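Local coordinates for FTT_1639c (Francisella tularensis subsp. tularensis, PDB 7KZW), which is of unknown function but is a predicted transmembrane-helix protein, represented here by its beta-rich C-terminal domain, at residues V54-T68 with G73-L85. The protein carries 3 engineered substitutions. Numbering follows the deposited sequence.
Sequences VGDNQGCKFIYAADT and GEITQTGSFTAYL
The Y64 ring is sandwiched between F81, whose CD2 lies over the centre of one face, and the CA of G73, a CH-pi contact on the opposite face; water 3 sits at its edge, hydrogen-bonded with Y64 OH. The Y64 and F81 planes are inclined by 25° with centroids 4.1 Å apart, and with CG set between the backbone N and the carbonyl carbon (chi1 56°), the tyrosine ring lies over G73, its hydrogen-bonded cross-strand partner. Y64, in the antiparallel beta hairpin of strands 60-65 and 72-75, thus bridges strands 72-75 and 79-83, the two outermost of the chain's sheet. Within the hairpin, F62 and I75 exchange two backbone hydrogen bonds, as do Y64 and G73; I75 O also meets the F62 ring edge. Farther along, T68 CG2 rests over a face of the Y84 ring, 3.9 Å from its centroid, while A66 O lies in plane at the edge. The E74 carboxylate forms a salt bridge to K61 NZ whose hydrogen bonds, to OE1 and OE2, are long and weak. At the far end, three hydrogen bonds fix the N57 amide's rotation: OD1 accepts from C60 N in an Asx motif, and ND2 donates to C60 O and, at 3.0 Å, T76 O, both within 3° of the amide plane.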
loop_
_atom_site.group_PDB
_atom_site.type_symbol
_atom_site.label_atom_id
_atom_site.label_comp_id
_atom_site.label_asym_id
_atom_site.label_seq_id
_atom_site.Cartn_x
_atom_site.Cartn_y
_atom_site.Cartn_z
ATOM N N VAL A 54 9.570 -4.181 7.752
ATOM C CA VAL A 54 9.997 -2.789 7.761
ATOM C C VAL A 54 11.365 -2.707 8.411
ATOM O O VAL A 54 11.591 -3.323 9.479
ATOM C CB VAL A 54 8.982 -1.903 8.508
ATOM C CG1 VAL A 54 9.442 -0.461 8.668
ATOM C CG2 VAL A 54 7.562 -1.936 7.845
ATOM N N GLY A 55 12.284 -1.987 7.778
ATOM C CA GLY A 55 13.589 -1.695 8.352
ATOM C C GLY A 55 13.587 -0.275 8.877
ATOM O O GLY A 55 12.847 0.048 9.820
ATOM N N ASP A 56 14.403 0.592 8.307
ATOM C CA ASP A 56 14.347 2.003 8.665
ATOM C C ASP A 56 12.919 2.483 8.510
ATOM O O ASP A 56 12.298 2.247 7.478
ATOM C CB ASP A 56 15.214 2.840 7.726
ATOM C CG ASP A 56 16.720 2.567 7.890
ATOM O OD1 ASP A 56 17.184 2.079 8.931
ATOM O OD2 ASP A 56 17.530 2.912 6.949
ATOM N N ASN A 57 12.421 3.241 9.494
ATOM C CA ASN A 57 11.134 3.935 9.363
ATOM C C ASN A 57 11.176 5.165 10.268
ATOM O O ASN A 57 11.069 5.032 11.496
ATOM C CB ASN A 57 9.931 3.060 9.710
ATOM C CG ASN A 57 8.633 3.848 9.572
ATOM O OD1 ASN A 57 8.673 5.009 9.148
ATOM N ND2 ASN A 57 7.516 3.242 9.870
ATOM N N GLN A 58 11.348 6.346 9.684
ATOM C CA GLN A 58 11.077 7.601 10.370
ATOM C C GLN A 58 9.867 8.227 9.699
ATOM O O GLN A 58 9.920 8.546 8.502
ATOM C CB GLN A 58 12.268 8.551 10.331
ATOM C CG GLN A 58 12.011 9.853 11.034
ATOM C CD GLN A 58 13.266 10.692 11.069
ATOM O OE1 GLN A 58 14.330 10.250 10.609
ATOM N NE2 GLN A 58 13.146 11.926 11.553
ATOM N N GLY A 59 8.784 8.384 10.439
ATOM C CA GLY A 59 7.662 9.182 9.975
ATOM C C GLY A 59 6.750 8.567 8.930
ATOM O O GLY A 59 5.972 9.315 8.308
ATOM N N CYS A 60 6.760 7.248 8.760
ATOM C CA CYS A 60 5.934 6.666 7.693
ATOM C C CYS A 60 4.995 5.602 8.242
ATOM O O CYS A 60 5.211 4.996 9.295
ATOM C CB CYS A 60 6.832 5.977 6.654
ATOM S SG CYS A 60 8.059 7.131 5.947
ATOM N N LYS A 61 3.920 5.368 7.492
ATOM C CA LYS A 61 2.929 4.366 7.898
ATOM C C LYS A 61 2.182 3.869 6.662
ATOM O O LYS A 61 2.009 4.599 5.680
ATOM C CB LYS A 61 1.921 4.942 8.892
ATOM C CG LYS A 61 1.107 6.097 8.334
ATOM C CD LYS A 61 0.180 6.687 9.454
ATOM C CE LYS A 61 -0.663 7.854 8.943
ATOM N NZ LYS A 61 -1.505 8.379 10.079
ATOM N N PHE A 62 1.725 2.618 6.722
ATOM C CA PHE A 62 0.825 2.094 5.702
ATOM C C PHE A 62 -0.598 2.159 6.227
ATOM O O PHE A 62 -0.859 1.822 7.386
ATOM C CB PHE A 62 1.095 0.597 5.474
ATOM C CG PHE A 62 2.387 0.285 4.707
ATOM C CD1 PHE A 62 2.398 0.219 3.311
ATOM C CD2 PHE A 62 3.565 0.084 5.414
ATOM C CE1 PHE A 62 3.590 -0.120 2.640
ATOM C CE2 PHE A 62 4.771 -0.250 4.731
ATOM C CZ PHE A 62 4.778 -0.301 3.377
ATOM N N ILE A 63 -1.504 2.576 5.370
ATOM C CA ILE A 63 -2.952 2.611 5.608
ATOM C C ILE A 63 -3.590 1.558 4.724
ATOM O O ILE A 63 -3.209 1.417 3.550
ATOM C CB ILE A 63 -3.535 3.995 5.232
ATOM C CG1 ILE A 63 -2.680 5.111 5.827
ATOM C CG2 ILE A 63 -5.012 4.095 5.662
ATOM C CD1 ILE A 63 -2.746 5.078 7.284
ATOM N N TYR A 64 -4.550 0.801 5.269
ATOM C CA TYR A 64 -5.255 -0.212 4.476
ATOM C C TYR A 64 -6.703 -0.260 4.916
ATOM O O TYR A 64 -7.060 0.317 5.931
ATOM C CB TYR A 64 -4.597 -1.596 4.656
ATOM C CG TYR A 64 -4.485 -2.107 6.068
ATOM C CD1 TYR A 64 -5.400 -3.005 6.567
ATOM C CD2 TYR A 64 -3.440 -1.708 6.884
ATOM C CE1 TYR A 64 -5.295 -3.489 7.861
ATOM C CE2 TYR A 64 -3.301 -2.210 8.160
ATOM C CZ TYR A 64 -4.228 -3.129 8.669
ATOM O OH TYR A 64 -4.143 -3.625 9.961
ATOM N N ALA A 65 -7.539 -0.953 4.127
ATOM C CA ALA A 65 -8.920 -1.216 4.513
ATOM C C ALA A 65 -8.938 -2.523 5.298
ATOM O O ALA A 65 -8.662 -3.606 4.746
ATOM C CB ALA A 65 -9.812 -1.305 3.274
ATOM N N ALA A 66 -9.219 -2.435 6.605
ATOM C CA ALA A 66 -9.041 -3.579 7.483
ATOM C C ALA A 66 -10.275 -4.466 7.505
ATOM O O ALA A 66 -10.179 -5.612 8.000
ATOM C CB ALA A 66 -8.781 -3.087 8.910
ATOM N N ASP A 67 -11.387 -4.029 6.942
ATOM C CA ASP A 67 -12.554 -4.870 6.873
ATOM C C ASP A 67 -13.388 -4.502 5.651
ATOM O O ASP A 67 -13.065 -3.560 4.927
ATOM C CB ASP A 67 -13.324 -4.826 8.206
ATOM C CG ASP A 67 -13.992 -3.493 8.505
ATOM O OD1 ASP A 67 -14.258 -2.696 7.596
ATOM O OD2 ASP A 67 -14.299 -3.245 9.711
ATOM N N THR A 68 -14.491 -5.244 5.473
ATOM C CA THR A 68 -15.291 -5.060 4.265
ATOM C C THR A 68 -16.159 -3.819 4.316
ATOM O O THR A 68 -16.838 -3.512 3.341
ATOM C CB THR A 68 -16.122 -6.295 3.946
ATOM O OG1 THR A 68 -16.935 -6.606 5.068
ATOM C CG2 THR A 68 -15.207 -7.510 3.641
ATOM N N GLY A 73 -7.127 0.493 8.787
ATOM C CA GLY A 73 -6.074 0.037 9.651
ATOM C C GLY A 73 -4.763 0.738 9.310
ATOM O O GLY A 73 -4.624 1.293 8.217
ATOM N N GLU A 74 -3.814 0.737 10.243
ATOM C CA GLU A 74 -2.504 1.329 9.997
ATOM C C GLU A 74 -1.420 0.431 10.541
ATOM O O GLU A 74 -1.622 -0.288 11.531
ATOM C CB GLU A 74 -2.392 2.723 10.637
ATOM C CG GLU A 74 -3.553 3.671 10.316
ATOM C CD GLU A 74 -3.272 5.132 10.751
ATOM O OE1 GLU A 74 -2.349 5.333 11.569
ATOM O OE2 GLU A 74 -4.001 6.052 10.277
ATOM N N ILE A 75 -0.280 0.431 9.873
ATOM C CA ILE A 75 0.840 -0.377 10.384
ATOM C C ILE A 75 2.136 0.343 10.059
ATOM O O ILE A 75 2.272 0.974 8.997
ATOM C CB ILE A 75 0.794 -1.807 9.827
ATOM C CG1 ILE A 75 1.926 -2.679 10.432
ATOM C CG2 ILE A 75 0.794 -1.834 8.306
ATOM C CD1 ILE A 75 1.642 -4.191 10.137
ATOM N N THR A 76 3.081 0.275 10.990
ATOM C CA THR A 76 4.339 1.005 10.881
ATOM C C THR A 76 5.555 0.108 11.029
ATOM O O THR A 76 6.682 0.608 11.001
ATOM C CB THR A 76 4.436 2.106 11.922
ATOM O OG1 THR A 76 4.432 1.508 13.229
ATOM C CG2 THR A 76 3.276 3.060 11.768
ATOM N N GLN A 77 5.355 -1.192 11.227
ATOM C CA GLN A 77 6.468 -2.086 11.575
ATOM C C GLN A 77 6.118 -3.439 10.996
ATOM O O GLN A 77 5.002 -3.669 10.539
ATOM C CB GLN A 77 6.607 -2.187 13.099
ATOM C CG GLN A 77 5.318 -2.725 13.728
ATOM C CD GLN A 77 5.368 -2.790 15.277
ATOM O OE1 GLN A 77 5.927 -1.912 15.938
ATOM N NE2 GLN A 77 4.768 -3.832 15.845
ATOM N N THR A 78 7.096 -4.349 10.963
ATOM C CA THR A 78 6.865 -5.677 10.428
ATOM C C THR A 78 5.671 -6.313 11.101
ATOM O O THR A 78 5.527 -6.268 12.327
ATOM C CB THR A 78 8.127 -6.511 10.747
ATOM O OG1 THR A 78 9.254 -5.886 10.085
ATOM C CG2 THR A 78 8.009 -7.962 10.322
ATOM N N GLY A 79 4.827 -6.945 10.301
ATOM C CA GLY A 79 3.670 -7.618 10.864
ATOM C C GLY A 79 2.794 -8.130 9.745
ATOM O O GLY A 79 3.041 -7.905 8.571
ATOM N N SER A 80 1.723 -8.771 10.137
ATOM C CA SER A 80 0.816 -9.358 9.171
ATOM C C SER A 80 -0.598 -8.855 9.442
ATOM O O SER A 80 -0.967 -8.511 10.573
ATOM C CB SER A 80 0.809 -10.905 9.218
ATOM O OG SER A 80 0.240 -11.402 10.425
ATOM N N PHE A 81 -1.380 -8.799 8.384
ATOM C CA PHE A 81 -2.740 -8.276 8.530
ATOM C C PHE A 81 -3.608 -8.730 7.359
ATOM O O PHE A 81 -3.099 -9.182 6.323
ATOM C CB PHE A 81 -2.770 -6.726 8.652
ATOM C CG PHE A 81 -2.061 -5.987 7.512
ATOM C CD1 PHE A 81 -0.677 -5.794 7.548
ATOM C CD2 PHE A 81 -2.762 -5.509 6.411
ATOM C CE1 PHE A 81 -0.039 -5.126 6.529
ATOM C CE2 PHE A 81 -2.109 -4.851 5.386
ATOM C CZ PHE A 81 -0.775 -4.651 5.434
ATOM N N THR A 82 -4.903 -8.513 7.508
ATOM C CA THR A 82 -5.881 -8.759 6.433
ATOM C C THR A 82 -6.336 -7.439 5.851
ATOM O O THR A 82 -6.651 -6.516 6.601
ATOM C CB THR A 82 -7.080 -9.460 7.004
ATOM O OG1 THR A 82 -6.660 -10.588 7.757
ATOM C CG2 THR A 82 -8.051 -9.916 5.833
ATOM N N ALA A 83 -6.344 -7.332 4.541
ATOM C CA ALA A 83 -6.708 -6.091 3.839
ATOM C C ALA A 83 -7.634 -6.373 2.674
ATOM O O ALA A 83 -7.673 -7.494 2.142
ATOM C CB ALA A 83 -5.447 -5.437 3.263
ATOM N N TYR A 84 -8.435 -5.380 2.323
ATOM C CA TYR A 84 -9.396 -5.471 1.244
ATOM C C TYR A 84 -9.186 -4.311 0.304
ATOM O O TYR A 84 -8.756 -3.242 0.706
ATOM C CB TYR A 84 -10.815 -5.391 1.815
ATOM C CG TYR A 84 -11.116 -6.574 2.709
ATOM C CD1 TYR A 84 -10.814 -6.549 4.056
ATOM C CD2 TYR A 84 -11.663 -7.724 2.166
ATOM C CE1 TYR A 84 -11.071 -7.663 4.873
ATOM C CE2 TYR A 84 -11.879 -8.854 2.961
ATOM C CZ TYR A 84 -11.619 -8.770 4.305
ATOM O OH TYR A 84 -11.861 -9.872 5.132
ATOM N N LEU A 85 -9.531 -4.512 -0.966
ATOM C CA LEU A 85 -9.406 -3.441 -1.941
ATOM C C LEU A 85 -10.524 -2.418 -1.767
ATOM O O LEU A 85 -11.699 -2.781 -1.614
ATOM C CB LEU A 85 -9.524 -4.032 -3.340
ATOM C CG LEU A 85 -8.331 -4.868 -3.797
ATOM C CD1 LEU A 85 -8.681 -5.537 -5.113
ATOM C CD2 LEU A 85 -7.080 -3.953 -3.977
HETATM O O HOH W 1 9.750 -3.234 11.750
HETATM O O HOH W 2 -4.272 8.315 9.442
HETATM O O HOH W 3 -2.177 -3.606 11.730
HETATM O O HOH W 4 -6.550 -2.478 2.068
#